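3-oxoacyl-[acyl-carrier-protein] synthase, mitochondrial (Arabidopsis thaliana, PDB 2IX4) catalyses the condensation step of mitochondrial fatty acid synthesis, adding two carbons from malonyl-ACP to a growing acyl chain. Local coordinates at residues R237-D242 and P392-R397; A334-F339 and K396-L401. All blocks are in the same frame, centred on the assembly; numbering follows the deposited sequence.

Interaction 1 of 2, residues R237-D242 and P392-R397; sequences RPFDCD and PIFDKR
An offset edge-to-face aromatic pair, Phe239 against Phe394, joins two loops of this thiolase-fold ketoacyl synthase, the one leading from helix 212-220 to strand 251-259 and the one between strands 380-381 and 405-406. The ring planes stand at 88° with centroids 5.3 Å apart, and Phe394 turns its CE1-CZ edge toward the face of Phe239. The closest approach, Phe394 CZ to Phe239 CD2 at 3.4 Å, falls near the rim of the Phe239 ring, and Phe394 CE1 also lies 3.6 Å from Phe239 CB, consistent with the offset. Each ring is sent across by the same first torsion: CG lies anti to the carbonyl carbon in Phe239 (chi1 -58°) and in Phe394 (chi1 -59°). At the exposed margin Cys241 SG rests on Pro392 CD at 3.7 Å.

Phe239 occupies the third position of a type II beta turn from Arg237 to Asp240. Behind it, Asp240 OD2 accepts from Arg237 NH1 at 2.9 Å as part of a salt bridge, and from Asp242 N at 2.9 Å in an Asx turn. These two bonds hold the oxygen from opposite faces of the carboxylate, which probably steadies the Arg237-Asp240 turn. Backbone hydrogen bonds of Phe239 with Asp391 and of Cys241 with Asn389 run beside the rings.

With an alanine at Phe239, the edge of Phe394 would probably lose the aromatic face it meets, leaving a gap between the loops. Across the two segments the contact is apolar and aromatic: it rests on close packing, with at most a weak, off-centre C-H to pi component, while the polar bonds to Asn389 and Asp391, next door in the same loop as Pro392, also tie the loops together.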
loop_
_atom_site.group_PDB
_atom_site.type_symbol
_atom_site.label_atom_id
_atom_site.label_comp_id
_atom_site.label_asym_id
_atom_site.label_seq_id
_atom_site.Cartn_x
_atom_site.Cartn_y
_atom_site.Cartn_z
ATOM N N ARG A 237 -13.165 16.535 18.939
ATOM C CA ARG A 237 -12.607 17.241 20.089
ATOM C C ARG A 237 -11.414 16.490 20.683
ATOM O O ARG A 237 -11.523 15.903 21.763
ATOM C CB ARG A 237 -13.695 17.474 21.150
ATOM C CG ARG A 237 -14.537 16.243 21.477
ATOM C CD ARG A 237 -15.641 16.550 22.470
ATOM N NE ARG A 237 -16.539 17.573 21.956
ATOM C CZ ARG A 237 -16.821 18.715 22.571
ATOM N NH1 ARG A 237 -16.300 18.999 23.761
ATOM N NH2 ARG A 237 -17.648 19.571 21.994
ATOM N N PRO A 238 -10.263 16.509 19.978
ATOM C CA PRO A 238 -9.090 15.789 20.471
ATOM C C PRO A 238 -8.678 16.258 21.869
ATOM O O PRO A 238 -8.680 17.459 22.142
ATOM C CB PRO A 238 -8.005 16.142 19.449
ATOM C CG PRO A 238 -8.752 16.524 18.211
ATOM C CD PRO A 238 -9.989 17.206 18.708
ATOM N N PHE A 239 -8.359 15.301 22.741
ATOM C CA PHE A 239 -7.904 15.553 24.122
ATOM C C PHE A 239 -8.981 16.051 25.109
ATOM O O PHE A 239 -8.685 16.268 26.288
ATOM C CB PHE A 239 -6.687 16.499 24.158
ATOM C CG PHE A 239 -5.490 16.018 23.369
ATOM C CD1 PHE A 239 -4.944 16.817 22.366
ATOM C CD2 PHE A 239 -4.890 14.789 23.643
ATOM C CE1 PHE A 239 -3.831 16.396 21.640
ATOM C CE2 PHE A 239 -3.775 14.359 22.920
ATOM C CZ PHE A 239 -3.245 15.166 21.918
ATOM N N ASP A 240 -10.215 16.227 24.633
ATOM C CA ASP A 240 -11.328 16.679 25.479
ATOM C C ASP A 240 -11.982 15.510 26.216
ATOM O O ASP A 240 -12.062 14.409 25.687
ATOM C CB ASP A 240 -12.378 17.419 24.642
ATOM C CG ASP A 240 -13.457 18.068 25.495
ATOM O OD1 ASP A 240 -13.184 19.131 26.090
ATOM O OD2 ASP A 240 -14.576 17.514 25.572
ATOM N N CYS A 241 -12.462 15.762 27.432
ATOM C CA CYS A 241 -13.095 14.725 28.254
ATOM C C CYS A 241 -14.348 14.110 27.624
ATOM O O CYS A 241 -14.703 12.968 27.924
ATOM C CB CYS A 241 -13.433 15.273 29.641
ATOM S SG CYS A 241 -12.014 15.405 30.753
ATOM N N ASP A 242 -15.009 14.866 26.753
ATOM C CA ASP A 242 -16.258 14.411 26.142
ATOM C C ASP A 242 -16.135 13.840 24.727
ATOM O O ASP A 242 -17.148 13.628 24.059
ATOM C CB ASP A 242 -17.309 15.521 26.191
ATOM C CG ASP A 242 -18.214 15.394 27.390
ATOM O OD1 ASP A 242 -19.090 14.499 27.378
ATOM O OD2 ASP A 242 -18.045 16.183 28.346
ATOM N N PRO A 392 -7.861 14.422 32.143
ATOM C CA PRO A 392 -7.201 14.365 33.455
ATOM C C PRO A 392 -5.677 14.227 33.427
ATOM O O PRO A 392 -5.016 14.646 34.378
ATOM C CB PRO A 392 -7.817 13.121 34.095
ATOM C CG PRO A 392 -9.171 13.057 33.527
ATOM C CD PRO A 392 -9.064 13.567 32.113
ATOM N N ILE A 393 -5.129 13.645 32.362
ATOM C CA ILE A 393 -3.676 13.522 32.210
ATOM C C ILE A 393 -2.994 14.897 32.138
ATOM O O ILE A 393 -1.842 15.050 32.545
ATOM C CB ILE A 393 -3.280 12.637 30.983
ATOM C CG1 ILE A 393 -1.829 12.151 31.113
ATOM C CG2 ILE A 393 -3.506 13.373 29.656
ATOM C CD1 ILE A 393 -1.495 10.942 30.262
ATOM N N PHE A 394 -3.727 15.889 31.640
ATOM C CA PHE A 394 -3.197 17.233 31.458
ATOM C C PHE A 394 -3.345 18.094 32.707
ATOM O O PHE A 394 -4.276 17.913 33.498
ATOM C CB PHE A 394 -3.872 17.917 30.268
ATOM C CG PHE A 394 -3.694 17.187 28.965
ATOM C CD1 PHE A 394 -4.789 16.644 28.304
ATOM C CD2 PHE A 394 -2.429 17.038 28.401
ATOM C CE1 PHE A 394 -4.628 15.969 27.099
ATOM C CE2 PHE A 394 -2.259 16.362 27.199
ATOM C CZ PHE A 394 -3.360 15.831 26.545
ATOM N N ASP A 395 -2.411 19.024 32.879
ATOM C CA ASP A 395 -2.473 20.001 33.963
ATOM C C ASP A 395 -2.140 21.396 33.438
ATOM O O ASP A 395 -1.997 21.590 32.228
ATOM C CB ASP A 395 -1.558 19.597 35.133
ATOM C CG ASP A 395 -0.080 19.529 34.750
ATOM O OD1 ASP A 395 0.363 20.243 33.823
ATOM O OD2 ASP A 395 0.655 18.760 35.404
ATOM N N LYS A 396 -2.008 22.354 34.350
ATOM C CA LYS A 396 -1.709 23.747 34.002
ATOM C C LYS A 396 -0.549 23.912 33.013
ATOM O O LYS A 396 -0.599 24.770 32.128
ATOM C CB LYS A 396 -1.476 24.578 35.273
ATOM C CG LYS A 396 -0.574 23.924 36.324
ATOM C CD LYS A 396 -0.955 24.378 37.729
ATOM C CE LYS A 396 0.156 24.107 38.738
ATOM N NZ LYS A 396 1.276 25.090 38.618
ATOM N N ARG A 397 0.474 23.071 33.152
ATOM C CA ARG A 397 1.664 23.137 32.305
ATOM C C ARG A 397 1.587 22.189 31.101
ATOM O O ARG A 397 1.687 22.628 29.951
ATOM C CB ARG A 397 2.925 22.872 33.135
ATOM C CG ARG A 397 3.330 24.040 34.028
ATOM C CD ARG A 397 4.280 23.614 35.137
ATOM N NE ARG A 397 3.596 22.862 36.190
ATOM C CZ ARG A 397 3.838 21.589 36.496
ATOM N NH1 ARG A 397 4.766 20.900 35.840
ATOM N NH2 ARG A 397 3.155 21.002 37.472
#

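Interaction 2 of 2, residues A334-F339 and K396-L401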
loop_
_atom_site.group_PDB
_atom_site.type_symbol
_atom_site.label_atom_id
_atom_site.label_comp_id
_atom_site.label_asym_id
_atom_site.label_seq_id
_atom_site.Cartn_x
_atom_site.Cartn_y
_atom_site.Cartn_z
ATOM N N ALA A 334 2.312 8.787 25.866
ATOM C CA ALA A 334 3.517 8.556 25.074
ATOM C C ALA A 334 4.343 9.830 24.874
ATOM O O ALA A 334 5.575 9.785 24.918
ATOM C CB ALA A 334 3.154 7.941 23.732
ATOM N N ILE A 335 3.662 10.957 24.657
ATOM C CA ILE A 335 4.325 12.262 24.547
ATOM C C ILE A 335 5.008 12.634 25.871
ATOM O O ILE A 335 6.116 13.175 25.872
ATOM C CB ILE A 335 3.351 13.376 24.062
ATOM C CG1 ILE A 335 2.927 13.111 22.614
ATOM C CG2 ILE A 335 3.994 14.764 24.177
ATOM C CD1 ILE A 335 1.737 13.945 22.133
ATOM N N LYS A 336 4.353 12.324 26.989
ATOM C CA LYS A 336 4.952 12.493 28.315
ATOM C C LYS A 336 6.202 11.642 28.511
ATOM O O LYS A 336 7.161 12.088 29.139
ATOM C CB LYS A 336 3.942 12.184 29.427
ATOM C CG LYS A 336 3.583 13.384 30.298
ATOM C CD LYS A 336 2.711 12.996 31.493
ATOM C CE LYS A 336 3.528 12.361 32.610
ATOM N NZ LYS A 336 2.723 12.135 33.847
ATOM N N THR A 337 6.183 10.420 27.984
ATOM C CA THR A 337 7.308 9.491 28.126
ATOM C C THR A 337 8.519 9.922 27.286
ATOM O O THR A 337 9.660 9.833 27.737
ATOM C CB THR A 337 6.886 8.038 27.782
ATOM O OG1 THR A 337 5.832 7.626 28.662
ATOM C CG2 THR A 337 8.056 7.066 27.926
ATOM N N VAL A 338 8.260 10.402 26.075
ATOM C CA VAL A 338 9.326 10.790 25.156
ATOM C C VAL A 338 9.972 12.122 25.552
ATOM O O VAL A 338 11.195 12.269 25.497
ATOM C CB VAL A 338 8.814 10.845 23.691
ATOM C CG1 VAL A 338 9.853 11.463 22.760
ATOM C CG2 VAL A 338 8.442 9.449 23.212
ATOM N N PHE A 339 9.150 13.080 25.960
ATOM C CA PHE A 339 9.629 14.436 26.205
ATOM C C PHE A 339 9.787 14.787 27.691
ATOM O O PHE A 339 10.432 15.780 28.029
ATOM C CB PHE A 339 8.740 15.446 25.470
ATOM C CG PHE A 339 8.756 15.282 23.975
ATOM C CD1 PHE A 339 7.735 14.595 23.324
ATOM C CD2 PHE A 339 9.803 15.800 23.217
ATOM C CE1 PHE A 339 7.751 14.434 21.939
ATOM C CE2 PHE A 339 9.828 15.646 21.835
ATOM C CZ PHE A 339 8.800 14.961 21.193
ATOM N N LYS A 396 -2.008 22.354 34.350
ATOM C CA LYS A 396 -1.709 23.747 34.002
ATOM C C LYS A 396 -0.549 23.912 33.013
ATOM O O LYS A 396 -0.599 24.770 32.128
ATOM C CB LYS A 396 -1.476 24.578 35.273
ATOM C CG LYS A 396 -0.574 23.924 36.324
ATOM C CD LYS A 396 -0.955 24.378 37.729
ATOM C CE LYS A 396 0.156 24.107 38.738
ATOM N NZ LYS A 396 1.276 25.090 38.618
ATOM N N ARG A 397 0.474 23.071 33.152
ATOM C CA ARG A 397 1.664 23.137 32.305
ATOM C C ARG A 397 1.587 22.189 31.101
ATOM O O ARG A 397 1.687 22.628 29.951
ATOM C CB ARG A 397 2.925 22.872 33.135
ATOM C CG ARG A 397 3.330 24.040 34.028
ATOM C CD ARG A 397 4.280 23.614 35.137
ATOM N NE ARG A 397 3.596 22.862 36.190
ATOM C CZ ARG A 397 3.838 21.589 36.496
ATOM N NH1 ARG A 397 4.766 20.900 35.840
ATOM N NH2 ARG A 397 3.155 21.002 37.472
ATOM N N PHE A 398 1.413 20.897 31.374
ATOM C CA PHE A 398 1.293 19.886 30.322
ATOM C C PHE A 398 -0.116 19.917 29.730
ATOM O O PHE A 398 -1.050 19.359 30.303
ATOM C CB PHE A 398 1.645 18.498 30.873
ATOM C CG PHE A 398 1.591 17.399 29.850
ATOM C CD1 PHE A 398 2.281 17.511 28.646
ATOM C CD2 PHE A 398 0.862 16.242 30.099
ATOM C CE1 PHE A 398 2.235 16.494 27.701
ATOM C CE2 PHE A 398 0.809 15.221 29.161
ATOM C CZ PHE A 398 1.498 15.346 27.960
ATOM N N MET A 399 -0.253 20.578 28.582
ATOM C CA MET A 399 -1.559 20.934 28.025
ATOM C C MET A 399 -1.461 21.187 26.519
ATOM O O MET A 399 -0.553 21.891 26.074
ATOM C CB MET A 399 -2.083 22.194 28.736
ATOM C CG MET A 399 -3.490 22.642 28.362
ATOM S SD MET A 399 -4.787 21.523 28.935
ATOM C CE MET A 399 -4.788 21.811 30.703
ATOM N N PRO A 400 -2.393 20.615 25.726
ATOM C CA PRO A 400 -2.406 20.910 24.292
ATOM C C PRO A 400 -2.824 22.351 24.014
ATOM O O PRO A 400 -3.553 22.942 24.813
ATOM C CB PRO A 400 -3.454 19.939 23.742
ATOM C CG PRO A 400 -4.356 19.660 24.897
ATOM C CD PRO A 400 -3.464 19.672 26.103
ATOM N N LEU A 401 -2.366 22.899 22.892
ATOM C CA LEU A 401 -2.696 24.268 22.500
ATOM C C LEU A 401 -4.174 24.395 22.169
ATOM O O LEU A 401 -4.727 23.555 21.462
ATOM C CB LEU A 401 -1.864 24.711 21.290
ATOM C CG LEU A 401 -0.332 24.715 21.358
ATOM C CD1 LEU A 401 0.235 25.187 20.026
ATOM C CD2 LEU A 401 0.203 25.573 22.497
#
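This is a CH-pi and apolar contact in which Phe398, from the loop between strands 380-381 and 405-406, packs against the C-terminal part of helix 325-339. Lys336 supplies the aliphatic half: its CG sits 3.9 Å from the centroid of the Phe398 ring and 26° off the ring normal, hence over the face but displaced toward the rim. The nearest ring atom is Phe398 CE2, at 3.5 Å from Lys336 CG, and Lys336 CD runs on past the rim, 3.7 Å from Phe398 CE2. A bend at chi3 (78°) then leads the rest of the lysine away from the ring, so that methylenes rather than the ammonium group make the contact.

Ile335, one residue earlier on the helix, approaches differently. Its CG2 comes in near the ring plane, 4.3 Å from Phe398 CE1, a looser touch at the edge. Phe398 reaches both residues with CG anti to its backbone N (chi1 -178°).

Phe398 is buried among helix 325-339, Ala343 of helix 341-344, Phe350 of strand 349-351 and Phe394 of its own loop, while Lys336 is exposed. The chemistry implies a lysine doing two jobs along its length, with apolar carbons shielding an aromatic ring and a charged end carried away from that ring.

Overall arrangement
Both contacts draw on the loop between strands 380-381 and 405-406, and their segments share Lys396 and Arg397. Interaction 1 sets that loop against another loop, interaction 2 against helix 325-339; Phe394 also rests on Ala332, so this helix backs both. Their centres are 10 Å apart and they touch directly, Phe394 CD2 lying 3.6 Å from Pro400 CD and Phe239 CD1 3.7 Å from Pro400 CB. Both centres lie about 23 Å from the chain centre, but interaction 1 is only partly buried, with two of four touching residues exposed, whereas in interaction 2 two of three are buried. Neither has a cross-segment hydrogen bond; one relies on ring against ring, the other on ring against aliphatic chain.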